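Local structure of DNMT2 (Spodoptera frugiperda, 4H0N) at residues Pro77-Phe82 against Glu118-Phe123; Asn97-Leu102 against Ser126-Leu131; Tyr114-Asn119 against Lys322-Leu327; Leu147-Thr152 against Pro156-Arg161. The protein probably transfers a methyl group from S-adenosyl-L-methionine to a cytosine in the anticodon loop of tRNA(Asp), and probably also methylates cytosine in DNA. The protein carries 3 engineered substitutions. All blocks are in the same frame, centred on the assembly; numbering follows the deposited sequence.

In the fold
Interactions 1 and 3 both use strand 114-119, a central strand of the mixed sheet, and share Glu118 and Asn119. Interaction 3 lies wholly in the core, where aliphatic side chains of helix 321-332 meet the strand. Interaction 1 is mostly buried but opens to solvent where Cys79, in the loop after strand 72-75, meets Val120. Interaction 2, farther from the centre of the chain, joins the helices before and after strand 114-119 through a few apolar groups, partly at the surface; Phe99 also touches Met117 of interaction 3. Interaction 4, at the last two strands of the sheet, differs in being tied by hydrogen bonds, and its Leu148 packs on Val323 and Leu327 of interaction 3.

Interaction 1: Pro77-Phe82 against Glu118-Phe123; sequences PPCQPF and ENVKGF
Pro77 sets its ring against the end of strand 114-119: CD lies 3.7 Å from Glu118 O, and CG is 4.0 Å from Asn119 ND2, the two side chains crossing at about a right angle. This buried part is the close one. Asn119 is tied down on its own segment, its OD1 accepting from Val120 N at 3.0 Å, in the carbonyl plane but nearly side-on (C=O...N angle 98°), while ND2 sits over the centre of the Phe123 ring, 3.5 Å above its plane. Cut back to an alanine, this position would probably leave Val120 N without this acceptor and open a gap beside Pro77 and over the Phe123 ring. Toward solvent the contact thins to Cys79 SG and Val120 CG2, 4.4 Å apart. Pro78-Cys79 and Glu118-Asn119-Val120 are the Pro-Cys and Glu-Asn-Val motifs of cytosine-C5 methyltransferases, with Cys79 the likely active-site residue. The loop thus meets the strand through van der Waals contact, with no hydrogen bond between the segments, and Asn119 spends its carbonyl on its own backbone, just ahead of the Val120-Phe123 type II turn.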
loop_
_atom_site.group_PDB
_atom_site.type_symbol
_atom_site.label_atom_id
_atom_site.label_comp_id
_atom_site.label_asym_id
_atom_site.label_seq_id
_atom_site.Cartn_x
_atom_site.Cartn_y
_atom_site.Cartn_z
ATOM N N PRO A 77 -1.929 -9.446 -2.855
ATOM C CA PRO A 77 -2.433 -10.435 -1.898
ATOM C C PRO A 77 -1.873 -10.217 -0.496
ATOM O O PRO A 77 -0.660 -10.079 -0.333
ATOM C CB PRO A 77 -1.937 -11.765 -2.474
ATOM C CG PRO A 77 -0.758 -11.407 -3.309
ATOM C CD PRO A 77 -1.067 -10.059 -3.881
ATOM N N PRO A 78 -2.755 -10.191 0.513
ATOM C CA PRO A 78 -2.383 -9.919 1.902
ATOM C C PRO A 78 -1.617 -11.081 2.515
ATOM O O PRO A 78 -1.706 -12.206 2.021
ATOM C CB PRO A 78 -3.738 -9.786 2.589
ATOM C CG PRO A 78 -4.626 -10.683 1.802
ATOM C CD PRO A 78 -4.189 -10.506 0.383
ATOM N N CYS A 79 -0.915 -10.830 3.610
ATOM C CA CYS A 79 -0.257 -11.895 4.348
ATOM C C CYS A 79 -1.192 -12.433 5.419
ATOM O O CYS A 79 -1.426 -11.817 6.438
ATOM C CB CYS A 79 0.997 -11.364 5.001
ATOM S SG CYS A 79 2.283 -12.554 5.345
ATOM N N GLN A 80 -1.700 -13.620 5.157
ATOM C CA GLN A 80 -2.665 -14.263 5.988
ATOM C C GLN A 80 -2.161 -15.646 6.198
ATOM O O GLN A 80 -1.391 -16.138 5.409
ATOM C CB GLN A 80 -3.993 -14.308 5.288
ATOM C CG GLN A 80 -4.682 -12.984 5.266
ATOM C CD GLN A 80 -6.076 -13.102 4.741
ATOM O OE1 GLN A 80 -6.275 -13.497 3.620
ATOM N NE2 GLN A 80 -7.046 -12.731 5.544
ATOM N N PRO A 81 -2.574 -16.253 7.290
ATOM C CA PRO A 81 -2.110 -17.578 7.672
ATOM C C PRO A 81 -2.656 -18.716 6.844
ATOM O O PRO A 81 -3.682 -18.612 6.233
ATOM C CB PRO A 81 -2.603 -17.713 9.105
ATOM C CG PRO A 81 -3.613 -16.652 9.277
ATOM C CD PRO A 81 -3.125 -15.539 8.437
ATOM N N PHE A 82 -1.915 -19.801 6.822
ATOM C CA PHE A 82 -2.424 -21.077 6.398
ATOM C C PHE A 82 -2.694 -21.990 7.583
ATOM O O PHE A 82 -3.520 -22.852 7.502
ATOM C CB PHE A 82 -1.426 -21.733 5.457
ATOM C CG PHE A 82 -0.939 -20.826 4.383
ATOM C CD1 PHE A 82 -1.535 -20.831 3.155
ATOM C CD2 PHE A 82 0.085 -19.949 4.619
ATOM C CE1 PHE A 82 -1.106 -19.999 2.165
ATOM C CE2 PHE A 82 0.516 -19.102 3.636
ATOM C CZ PHE A 82 -0.081 -19.133 2.402
ATOM N N GLU A 118 2.293 -6.637 -5.845
ATOM C CA GLU A 118 2.923 -6.070 -4.654
ATOM C C GLU A 118 2.818 -7.064 -3.490
ATOM O O GLU A 118 1.861 -7.831 -3.404
ATOM C CB GLU A 118 2.272 -4.740 -4.263
ATOM C CG GLU A 118 2.885 -4.112 -3.015
ATOM C CD GLU A 118 2.050 -2.991 -2.433
ATOM O OE1 GLU A 118 1.753 -2.026 -3.169
ATOM O OE2 GLU A 118 1.697 -3.071 -1.235
ATOM N N ASN A 119 3.804 -7.058 -2.602
ATOM C CA ASN A 119 3.796 -7.966 -1.469
ATOM C C ASN A 119 4.529 -7.360 -0.278
ATOM O O ASN A 119 5.057 -6.259 -0.376
ATOM C CB ASN A 119 4.412 -9.305 -1.869
ATOM C CG ASN A 119 3.595 -10.485 -1.390
ATOM O OD1 ASN A 119 3.379 -10.658 -0.191
ATOM N ND2 ASN A 119 3.122 -11.294 -2.327
ATOM N N VAL A 120 4.552 -8.063 0.849
ATOM C CA VAL A 120 5.220 -7.537 2.036
ATOM C C VAL A 120 6.719 -7.716 1.923
ATOM O O VAL A 120 7.197 -8.554 1.160
ATOM C CB VAL A 120 4.749 -8.228 3.337
ATOM C CG1 VAL A 120 3.312 -7.846 3.659
ATOM C CG2 VAL A 120 4.909 -9.741 3.237
ATOM N N LYS A 121 7.460 -6.914 2.678
ATOM C CA LYS A 121 8.890 -7.107 2.803
ATOM C C LYS A 121 9.104 -8.492 3.392
ATOM O O LYS A 121 8.465 -8.858 4.377
ATOM C CB LYS A 121 9.486 -6.047 3.730
ATOM C CG LYS A 121 10.955 -5.728 3.469
ATOM C CD LYS A 121 11.876 -6.864 3.888
ATOM C CE LYS A 121 13.204 -6.814 3.154
ATOM N NZ LYS A 121 13.925 -8.114 3.251
ATOM N N GLY A 122 9.999 -9.264 2.790
ATOM C CA GLY A 122 10.333 -10.571 3.321
ATOM C C GLY A 122 9.679 -11.687 2.535
ATOM O O GLY A 122 10.014 -12.861 2.710
ATOM N N PHE A 123 8.736 -11.319 1.672
ATOM C CA PHE A 123 8.136 -12.285 0.773
ATOM C C PHE A 123 9.222 -12.970 -0.035
ATOM O O PHE A 123 9.188 -14.178 -0.217
ATOM C CB PHE A 123 7.134 -11.628 -0.170
ATOM C CG PHE A 123 6.482 -12.596 -1.118
ATOM C CD1 PHE A 123 5.599 -13.558 -0.648
ATOM C CD2 PHE A 123 6.753 -12.554 -2.473
ATOM C CE1 PHE A 123 4.996 -14.457 -1.513
ATOM C CE2 PHE A 123 6.149 -13.452 -3.343
ATOM C CZ PHE A 123 5.272 -14.404 -2.860
#

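Interaction 2: Asn97-Leu102 against Ser126-Leu131; sequences NSFLYL and STVRNL. With SAH (S-adenosyl-L-homocysteine), chain E.
Val128 and Leu131 meet Phe99 and Leu100 across two neighbouring helix starts. Ser126 is the N-cap of helix 127-138: its OG accepts from Arg129 N at 2.9 Å in a nearly straight bond (164°). Val128 makes the closest approach. With CG1 anti to the backbone N (chi1 174°), that methyl comes to the edge of the Phe99 ring, in its plane and 3.7 Å from CD2. Phe99 also touches Pro77 and Met75, so its ring joins the helix to strand 72-75. The helices belong to the Rossmann-like fold of class I methyltransferases, helix 99-105 leading into strand 114-119 and helix 127-138 following it. Just before Phe99, Ser98 OG accepts a weak bond from the adenine amine, N6 of SAH, at 2.9 Å. Arg129 starts out away from the other helix; its NH1 bonds to Asn130 OD1 and its NE forms a salt bridge with Glu145. One turn beyond Val128, the exposed Leu131 crosses Leu100 at about a right angle, their CD2 methyls 4.1 Å apart.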
loop_
_atom_site.group_PDB
_atom_site.type_symbol
_atom_site.label_atom_id
_atom_site.label_comp_id
_atom_site.label_asym_id
_atom_site.label_seq_id
_atom_site.Cartn_x
_atom_site.Cartn_y
_atom_site.Cartn_z
ATOM N N ASN A 97 -5.072 -17.517 3.649
ATOM C CA ASN A 97 -4.354 -17.105 2.457
ATOM C C ASN A 97 -4.915 -17.743 1.189
ATOM O O ASN A 97 -5.170 -18.947 1.132
ATOM C CB ASN A 97 -2.863 -17.390 2.608
ATOM C CG ASN A 97 -2.007 -16.301 2.015
ATOM O OD1 ASN A 97 -2.418 -15.612 1.080
ATOM N ND2 ASN A 97 -0.810 -16.130 2.559
ATOM N N SER A 98 -5.107 -16.909 0.177
ATOM C CA SER A 98 -5.791 -17.305 -1.039
ATOM C C SER A 98 -4.818 -17.392 -2.204
ATOM O O SER A 98 -5.168 -17.875 -3.278
ATOM C CB SER A 98 -6.883 -16.281 -1.347
ATOM O OG SER A 98 -7.320 -15.648 -0.150
ATOM N N PHE A 99 -3.591 -16.931 -1.976
ATOM C CA PHE A 99 -2.599 -16.770 -3.037
ATOM C C PHE A 99 -2.189 -18.082 -3.703
ATOM O O PHE A 99 -1.928 -18.119 -4.910
ATOM C CB PHE A 99 -1.362 -16.050 -2.500
ATOM C CG PHE A 99 -0.458 -15.525 -3.573
ATOM C CD1 PHE A 99 -0.949 -14.675 -4.551
ATOM C CD2 PHE A 99 0.884 -15.871 -3.605
ATOM C CE1 PHE A 99 -0.120 -14.187 -5.549
ATOM C CE2 PHE A 99 1.717 -15.386 -4.601
ATOM C CZ PHE A 99 1.214 -14.545 -5.573
ATOM N N LEU A 100 -2.127 -19.150 -2.913
ATOM C CA LEU A 100 -1.775 -20.466 -3.432
ATOM C C LEU A 100 -2.702 -20.901 -4.565
ATOM O O LEU A 100 -2.290 -21.634 -5.464
ATOM C CB LEU A 100 -1.796 -21.513 -2.317
ATOM C CG LEU A 100 -0.546 -21.576 -1.443
ATOM C CD1 LEU A 100 -0.561 -22.833 -0.593
ATOM C CD2 LEU A 100 0.714 -21.512 -2.294
ATOM N N TYR A 101 -3.950 -20.449 -4.512
ATOM C CA TYR A 101 -4.917 -20.751 -5.552
ATOM C C TYR A 101 -4.515 -20.131 -6.887
ATOM O O TYR A 101 -4.704 -20.740 -7.941
ATOM C CB TYR A 101 -6.305 -20.263 -5.154
ATOM C CG TYR A 101 -7.330 -20.452 -6.242
ATOM C CD1 TYR A 101 -7.801 -19.371 -6.979
ATOM C CD2 TYR A 101 -7.813 -21.722 -6.547
ATOM C CE1 TYR A 101 -8.739 -19.545 -7.974
ATOM C CE2 TYR A 101 -8.751 -21.905 -7.547
ATOM C CZ TYR A 101 -9.213 -20.815 -8.255
ATOM O OH TYR A 101 -10.146 -20.997 -9.248
ATOM N N LEU A 102 -3.963 -18.922 -6.835
ATOM C CA LEU A 102 -3.536 -18.227 -8.047
ATOM C C LEU A 102 -2.377 -18.945 -8.721
ATOM O O LEU A 102 -2.431 -19.227 -9.918
ATOM C CB LEU A 102 -3.156 -16.778 -7.741
ATOM C CG LEU A 102 -4.304 -15.904 -7.238
ATOM C CD1 LEU A 102 -3.865 -14.455 -7.124
ATOM C CD2 LEU A 102 -5.527 -16.032 -8.139
ATOM N N SER A 126 10.373 -16.071 1.321
ATOM C CA SER A 126 9.330 -17.031 1.663
ATOM C C SER A 126 9.296 -18.250 0.740
ATOM O O SER A 126 9.733 -18.177 -0.409
ATOM C CB SER A 126 7.972 -16.354 1.594
ATOM O OG SER A 126 7.207 -16.923 0.550
ATOM N N THR A 127 8.754 -19.361 1.238
ATOM C CA THR A 127 8.573 -20.559 0.422
ATOM C C THR A 127 7.556 -20.306 -0.677
ATOM O O THR A 127 7.648 -20.877 -1.767
ATOM C CB THR A 127 8.082 -21.760 1.245
ATOM O OG1 THR A 127 7.039 -21.339 2.132
ATOM C CG2 THR A 127 9.220 -22.359 2.045
ATOM N N VAL A 128 6.581 -19.455 -0.376
ATOM C CA VAL A 128 5.558 -19.103 -1.344
ATOM C C VAL A 128 6.177 -18.409 -2.549
ATOM O O VAL A 128 5.847 -18.719 -3.696
ATOM C CB VAL A 128 4.493 -18.189 -0.728
ATOM C CG1 VAL A 128 3.522 -17.712 -1.805
ATOM C CG2 VAL A 128 3.760 -18.914 0.397
ATOM N N ARG A 129 7.079 -17.471 -2.283
ATOM C CA ARG A 129 7.753 -16.749 -3.352
ATOM C C ARG A 129 8.510 -17.708 -4.254
ATOM O O ARG A 129 8.408 -17.620 -5.475
ATOM C CB ARG A 129 8.689 -15.682 -2.782
ATOM C CG ARG A 129 9.536 -14.962 -3.814
ATOM C CD ARG A 129 10.959 -15.484 -3.797
ATOM N NE ARG A 129 11.693 -15.118 -5.006
ATOM C CZ ARG A 129 12.757 -15.771 -5.465
ATOM N NH1 ARG A 129 13.222 -16.830 -4.815
ATOM N NH2 ARG A 129 13.352 -15.369 -6.580
ATOM N N ASN A 130 9.255 -18.632 -3.654
ATOM C CA ASN A 130 10.009 -19.608 -4.434
ATOM C C ASN A 130 9.105 -20.437 -5.339
ATOM O O ASN A 130 9.466 -20.746 -6.473
ATOM C CB ASN A 130 10.838 -20.516 -3.530
ATOM C CG ASN A 130 11.966 -19.774 -2.837
ATOM O OD1 ASN A 130 12.294 -18.642 -3.195
ATOM N ND2 ASN A 130 12.571 -20.414 -1.845
ATOM N N LEU A 131 7.928 -20.785 -4.835
ATOM C CA LEU A 131 6.962 -21.544 -5.612
ATOM C C LEU A 131 6.391 -20.673 -6.707
ATOM O O LEU A 131 6.246 -21.110 -7.847
ATOM C CB LEU A 131 5.818 -22.022 -4.727
ATOM C CG LEU A 131 4.917 -23.056 -5.398
ATOM C CD1 LEU A 131 5.663 -24.376 -5.507
ATOM C CD2 LEU A 131 3.615 -23.224 -4.639
HETATM N N SAH E . -4.048 -2.929 -2.824
HETATM C CA SAH E . -5.390 -2.736 -2.286
HETATM C CB SAH E . -5.701 -3.664 -1.105
HETATM C CG SAH E . -4.608 -4.616 -0.623
HETATM S SD SAH E . -4.916 -5.162 1.080
HETATM C C SAH E . -5.666 -1.269 -1.940
HETATM O O SAH E . -6.347 -0.958 -0.960
HETATM O OXT SAH E . -5.230 -0.356 -2.637
HETATM C "C5'" SAH E . -5.658 -6.728 0.547
HETATM C "C4'" SAH E . -7.182 -6.692 0.418
HETATM O "O4'" SAH E . -7.623 -7.861 -0.245
HETATM C "C3'" SAH E . -7.917 -6.646 1.752
HETATM O "O3'" SAH E . -8.555 -5.396 1.900
HETATM C "C2'" SAH E . -8.947 -7.764 1.698
HETATM O "O2'" SAH E . -10.250 -7.274 1.919
HETATM C "C1'" SAH E . -8.848 -8.323 0.291
HETATM N N9 SAH E . -8.886 -9.800 0.282
HETATM C C8 SAH E . -8.266 -10.651 1.162
HETATM N N7 SAH E . -8.547 -11.925 0.804
HETATM C C5 SAH E . -9.340 -11.905 -0.290
HETATM C C6 SAH E . -9.915 -12.914 -1.056
HETATM N N6 SAH E . -9.716 -14.191 -0.744
HETATM N N1 SAH E . -10.695 -12.581 -2.145
HETATM C C2 SAH E . -10.903 -11.254 -2.467
HETATM N N3 SAH E . -10.332 -10.257 -1.702
HETATM C C4 SAH E . -9.563 -10.575 -0.630
#

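Interaction 3: Tyr114-Asn119 against Lys322-Leu327; sequences YILMEN and KVISEL
Leu116 carries the apolar part of this buried contact, sending its two methyls to different residues of helix 321-332. CD1 rests 3.8 Å from Leu327 CB, the side chains crossing at about a right angle, while CD2 meets Ile324 CG2 at 4.1 Å. With CG anti to the backbone N (chi1 -173°), Leu116 extends from the strand toward the helix and its branch can reach both residues. Ile324 also packs on Met16 and Ala19 of helix 15-23, and Leu327 on Tyr163 of the adjacent strand.

The mixed polar and apolar contact is made by Glu118, whose extended chain brings OE1 to 4.0 Å from Ile324 CD1; OE2 forms a long, weak ion pair with Arg161. No hydrogen bond crosses between strand and helix. Within the strand, Asn119 ND2 makes a weak bond to Met117 SD, 3.2 Å.

The segment axes approach to 10.3 Å and run roughly antiparallel, at 151°. A helix running back over a strand of the mixed, largely parallel sheet is the layering of the Rossmann-like methyltransferase fold, and here the C-terminal helix returns to the SAM-binding domain, as is characteristic of cytosine-C5 methyltransferases.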
loop_
_atom_site.group_PDB
_atom_site.type_symbol
_atom_site.label_atom_id
_atom_site.label_comp_id
_atom_site.label_asym_id
_atom_site.label_seq_id
_atom_site.Cartn_x
_atom_site.Cartn_y
_atom_site.Cartn_z
ATOM N N TYR A 114 0.555 -9.961 -18.821
ATOM C CA TYR A 114 1.311 -9.146 -17.893
ATOM C C TYR A 114 0.786 -9.305 -16.476
ATOM O O TYR A 114 -0.415 -9.225 -16.237
ATOM C CB TYR A 114 1.233 -7.679 -18.306
ATOM C CG TYR A 114 1.496 -7.430 -19.772
ATOM C CD1 TYR A 114 0.451 -7.398 -20.688
ATOM C CD2 TYR A 114 2.786 -7.206 -20.241
ATOM C CE1 TYR A 114 0.682 -7.158 -22.032
ATOM C CE2 TYR A 114 3.027 -6.965 -21.583
ATOM C CZ TYR A 114 1.973 -6.943 -22.474
ATOM O OH TYR A 114 2.210 -6.707 -23.813
ATOM N N ILE A 115 1.693 -9.526 -15.536
ATOM C CA ILE A 115 1.318 -9.631 -14.134
ATOM C C ILE A 115 2.164 -8.667 -13.327
ATOM O O ILE A 115 3.380 -8.611 -13.504
ATOM C CB ILE A 115 1.559 -11.056 -13.594
ATOM C CG1 ILE A 115 0.700 -12.071 -14.346
ATOM C CG2 ILE A 115 1.246 -11.131 -12.120
ATOM C CD1 ILE A 115 0.940 -13.508 -13.913
ATOM N N LEU A 116 1.521 -7.891 -12.458
ATOM C CA LEU A 116 2.238 -7.085 -11.468
ATOM C C LEU A 116 1.700 -7.389 -10.082
ATOM O O LEU A 116 0.505 -7.248 -9.833
ATOM C CB LEU A 116 2.110 -5.585 -11.759
ATOM C CG LEU A 116 2.960 -4.641 -10.893
ATOM C CD1 LEU A 116 3.342 -3.416 -11.702
ATOM C CD2 LEU A 116 2.249 -4.222 -9.605
ATOM N N MET A 117 2.589 -7.792 -9.179
ATOM C CA MET A 117 2.192 -8.060 -7.806
ATOM C C MET A 117 2.995 -7.251 -6.795
ATOM O O MET A 117 4.218 -7.185 -6.879
ATOM C CB MET A 117 2.329 -9.548 -7.493
ATOM C CG MET A 117 2.160 -9.888 -6.018
ATOM S SD MET A 117 2.882 -11.474 -5.560
ATOM C CE MET A 117 4.432 -11.402 -6.449
ATOM N N GLU A 118 2.293 -6.637 -5.845
ATOM C CA GLU A 118 2.923 -6.070 -4.654
ATOM C C GLU A 118 2.818 -7.064 -3.490
ATOM O O GLU A 118 1.861 -7.831 -3.404
ATOM C CB GLU A 118 2.272 -4.740 -4.263
ATOM C CG GLU A 118 2.885 -4.112 -3.015
ATOM C CD GLU A 118 2.050 -2.991 -2.433
ATOM O OE1 GLU A 118 1.753 -2.026 -3.169
ATOM O OE2 GLU A 118 1.697 -3.071 -1.235
ATOM N N ASN A 119 3.804 -7.058 -2.602
ATOM C CA ASN A 119 3.796 -7.966 -1.469
ATOM C C ASN A 119 4.529 -7.360 -0.278
ATOM O O ASN A 119 5.057 -6.259 -0.376
ATOM C CB ASN A 119 4.412 -9.305 -1.869
ATOM C CG ASN A 119 3.595 -10.485 -1.390
ATOM O OD1 ASN A 119 3.379 -10.658 -0.191
ATOM N ND2 ASN A 119 3.122 -11.294 -2.327
ATOM N N LYS A 322 2.315 5.997 -6.943
ATOM C CA LYS A 322 3.427 6.424 -7.792
ATOM C C LYS A 322 4.388 5.297 -8.150
ATOM O O LYS A 322 4.758 5.132 -9.311
ATOM C CB LYS A 322 4.190 7.573 -7.136
ATOM C CG LYS A 322 5.504 7.909 -7.803
ATOM C CD LYS A 322 5.582 9.387 -8.104
ATOM C CE LYS A 322 7.028 9.846 -8.181
ATOM N NZ LYS A 322 7.187 11.161 -8.860
ATOM N N VAL A 323 4.792 4.523 -7.152
ATOM C CA VAL A 323 5.719 3.422 -7.377
ATOM C C VAL A 323 5.163 2.415 -8.386
ATOM O O VAL A 323 5.883 1.953 -9.274
ATOM C CB VAL A 323 6.068 2.706 -6.059
ATOM C CG1 VAL A 323 6.989 1.526 -6.317
ATOM C CG2 VAL A 323 6.713 3.682 -5.089
ATOM N N ILE A 324 3.880 2.092 -8.264
ATOM C CA ILE A 324 3.266 1.105 -9.151
ATOM C C ILE A 324 3.153 1.631 -10.578
ATOM O O ILE A 324 3.368 0.896 -11.546
ATOM C CB ILE A 324 1.888 0.662 -8.632
ATOM C CG1 ILE A 324 2.054 -0.081 -7.313
ATOM C CG2 ILE A 324 1.180 -0.230 -9.641
ATOM C CD1 ILE A 324 0.778 -0.576 -6.776
ATOM N N SER A 325 2.829 2.912 -10.695
ATOM C CA SER A 325 2.773 3.568 -11.986
ATOM C C SER A 325 4.131 3.459 -12.679
ATOM O O SER A 325 4.214 3.179 -13.880
ATOM C CB SER A 325 2.367 5.028 -11.810
ATOM O OG SER A 325 2.108 5.639 -13.060
ATOM N N GLU A 326 5.200 3.654 -11.914
ATOM C CA GLU A 326 6.548 3.529 -12.464
ATOM C C GLU A 326 6.912 2.103 -12.877
ATOM O O GLU A 326 7.631 1.907 -13.853
ATOM C CB GLU A 326 7.589 4.099 -11.499
ATOM C CG GLU A 326 7.505 5.609 -11.349
ATOM C CD GLU A 326 7.640 6.337 -12.677
ATOM O OE1 GLU A 326 8.597 6.049 -13.432
ATOM O OE2 GLU A 326 6.781 7.195 -12.974
ATOM N N LEU A 327 6.425 1.111 -12.134
ATOM C CA LEU A 327 6.683 -0.289 -12.470
ATOM C C LEU A 327 5.846 -0.708 -13.673
ATOM O O LEU A 327 6.303 -1.479 -14.521
ATOM C CB LEU A 327 6.390 -1.202 -11.279
ATOM C CG LEU A 327 7.329 -1.131 -10.073
ATOM C CD1 LEU A 327 6.754 -1.913 -8.913
ATOM C CD2 LEU A 327 8.705 -1.654 -10.423
#

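Interaction 4: Leu147-Thr152 against Pro156-Arg161; sequences LLCPST and PNSRLR
Leu148 and Arg161 form an antiparallel hydrogen-bonded pair, Leu148 N to Arg161 O and Arg161 N to Leu148 O, both 3.1 Å. It lies where the connection between strands 141-148 and 161-168 begins to open, the antiparallel pair that completes the 3-2-1-4-5-7-6 sheet of class I methyltransferases. Beyond it the sulfur takes over: Cys149 SG, anti to its own amide nitrogen (chi1 -169°), accepts from Arg159 N at 3.4 Å, nearly straight (162°). A valine in its place would probably leave that amide without its sulfur acceptor and this part of the loop less firmly fixed. Next to it Pro150 CD packs 3.6 Å from Arg159 CB, and Leu160 CD1 lies 3.8 Å from Leu148 O. Farther out, Arg159 is positioned by its NH2 bond to Ser318 O, close to the cofactor pocket, and Asn157 ND2 bonds to Ser230. Arg161 lays its NH2 over the centre of the Arg159 guanidinium, 3.2 Å above the plane.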
loop_
_atom_site.group_PDB
_atom_site.type_symbol
_atom_site.label_atom_id
_atom_site.label_comp_id
_atom_site.label_asym_id
_atom_site.label_seq_id
_atom_site.Cartn_x
_atom_site.Cartn_y
_atom_site.Cartn_z
ATOM N N LEU A 147 12.647 -4.550 -4.572
ATOM C CA LEU A 147 12.381 -4.149 -3.198
ATOM C C LEU A 147 12.476 -2.627 -3.149
ATOM O O LEU A 147 13.561 -2.057 -2.996
ATOM C CB LEU A 147 13.365 -4.795 -2.221
ATOM C CG LEU A 147 13.031 -6.205 -1.725
ATOM C CD1 LEU A 147 14.158 -6.761 -0.866
ATOM C CD2 LEU A 147 11.713 -6.222 -0.950
ATOM N N LEU A 148 11.328 -1.976 -3.295
ATOM C CA LEU A 148 11.278 -0.534 -3.445
ATOM C C LEU A 148 10.621 0.173 -2.283
ATOM O O LEU A 148 9.672 -0.323 -1.667
ATOM C CB LEU A 148 10.535 -0.163 -4.716
ATOM C CG LEU A 148 11.188 -0.659 -5.995
ATOM C CD1 LEU A 148 10.367 -0.218 -7.184
ATOM C CD2 LEU A 148 12.609 -0.133 -6.093
ATOM N N CYS A 149 11.150 1.355 -2.006
ATOM C CA CYS A 149 10.587 2.277 -1.050
ATOM C C CYS A 149 10.240 3.521 -1.854
ATOM O O CYS A 149 10.950 3.858 -2.801
ATOM C CB CYS A 149 11.637 2.602 0.004
ATOM S SG CYS A 149 11.006 3.476 1.413
ATOM N N PRO A 150 9.132 4.192 -1.506
ATOM C CA PRO A 150 8.745 5.430 -2.190
ATOM C C PRO A 150 9.769 6.552 -2.002
ATOM O O PRO A 150 9.756 7.520 -2.755
ATOM C CB PRO A 150 7.431 5.812 -1.499
ATOM C CG PRO A 150 6.904 4.560 -0.956
ATOM C CD PRO A 150 8.097 3.743 -0.562
ATOM N N SER A 151 10.635 6.427 -1.002
ATOM C CA SER A 151 11.633 7.456 -0.734
ATOM C C SER A 151 12.691 7.530 -1.826
ATOM O O SER A 151 13.419 8.516 -1.918
ATOM C CB SER A 151 12.287 7.241 0.632
ATOM O OG SER A 151 12.738 5.907 0.785
ATOM N N THR A 152 12.782 6.494 -2.652
ATOM C CA THR A 152 13.716 6.524 -3.769
ATOM C C THR A 152 13.017 7.052 -5.015
ATOM O O THR A 152 13.662 7.524 -5.949
ATOM C CB THR A 152 14.358 5.147 -4.048
ATOM O OG1 THR A 152 13.438 4.310 -4.760
ATOM C CG2 THR A 152 14.780 4.478 -2.742
ATOM N N PRO A 156 8.320 11.482 0.008
ATOM C CA PRO A 156 8.789 11.558 1.398
ATOM C C PRO A 156 8.046 10.603 2.322
ATOM O O PRO A 156 7.293 11.043 3.187
ATOM C CB PRO A 156 8.487 13.008 1.787
ATOM C CG PRO A 156 7.312 13.369 0.956
ATOM C CD PRO A 156 7.479 12.637 -0.354
ATOM N N ASN A 157 8.274 9.308 2.137
ATOM C CA ASN A 157 7.618 8.293 2.946
ATOM C C ASN A 157 8.300 6.941 2.784
ATOM O O ASN A 157 8.737 6.580 1.688
ATOM C CB ASN A 157 6.131 8.192 2.586
ATOM C CG ASN A 157 5.406 7.127 3.388
ATOM O OD1 ASN A 157 5.048 6.074 2.863
ATOM N ND2 ASN A 157 5.192 7.395 4.667
ATOM N N SER A 158 8.403 6.207 3.887
ATOM C CA SER A 158 8.935 4.853 3.860
ATOM C C SER A 158 7.804 3.845 3.697
ATOM O O SER A 158 6.776 3.937 4.362
ATOM C CB SER A 158 9.728 4.547 5.131
ATOM O OG SER A 158 10.931 5.291 5.172
ATOM N N ARG A 159 7.998 2.888 2.801
ATOM C CA ARG A 159 7.013 1.851 2.575
ATOM C C ARG A 159 7.684 0.764 1.761
ATOM O O ARG A 159 7.349 0.528 0.597
ATOM C CB ARG A 159 5.786 2.408 1.851
ATOM C CG ARG A 159 4.539 1.548 1.991
ATOM C CD ARG A 159 3.323 2.265 1.436
ATOM N NE ARG A 159 2.137 1.416 1.412
ATOM C CZ ARG A 159 1.299 1.266 2.434
ATOM N NH1 ARG A 159 1.516 1.899 3.582
ATOM N NH2 ARG A 159 0.242 0.476 2.310
ATOM N N LEU A 160 8.661 0.125 2.391
ATOM C CA LEU A 160 9.417 -0.946 1.777
ATOM C C LEU A 160 8.494 -2.118 1.432
ATOM O O LEU A 160 7.842 -2.694 2.304
ATOM C CB LEU A 160 10.536 -1.388 2.721
ATOM C CG LEU A 160 11.584 -2.351 2.166
ATOM C CD1 LEU A 160 12.136 -1.859 0.826
ATOM C CD2 LEU A 160 12.700 -2.532 3.173
ATOM N N ARG A 161 8.437 -2.446 0.145
ATOM C CA ARG A 161 7.568 -3.502 -0.354
ATOM C C ARG A 161 8.270 -4.349 -1.415
ATOM O O ARG A 161 9.193 -3.890 -2.095
ATOM C CB ARG A 161 6.303 -2.900 -0.960
ATOM C CG ARG A 161 5.402 -2.202 0.029
ATOM C CD ARG A 161 4.918 -3.183 1.066
ATOM N NE ARG A 161 3.681 -2.752 1.707
ATOM C CZ ARG A 161 3.626 -2.054 2.838
ATOM N NH1 ARG A 161 4.744 -1.695 3.455
ATOM N NH2 ARG A 161 2.451 -1.713 3.352
#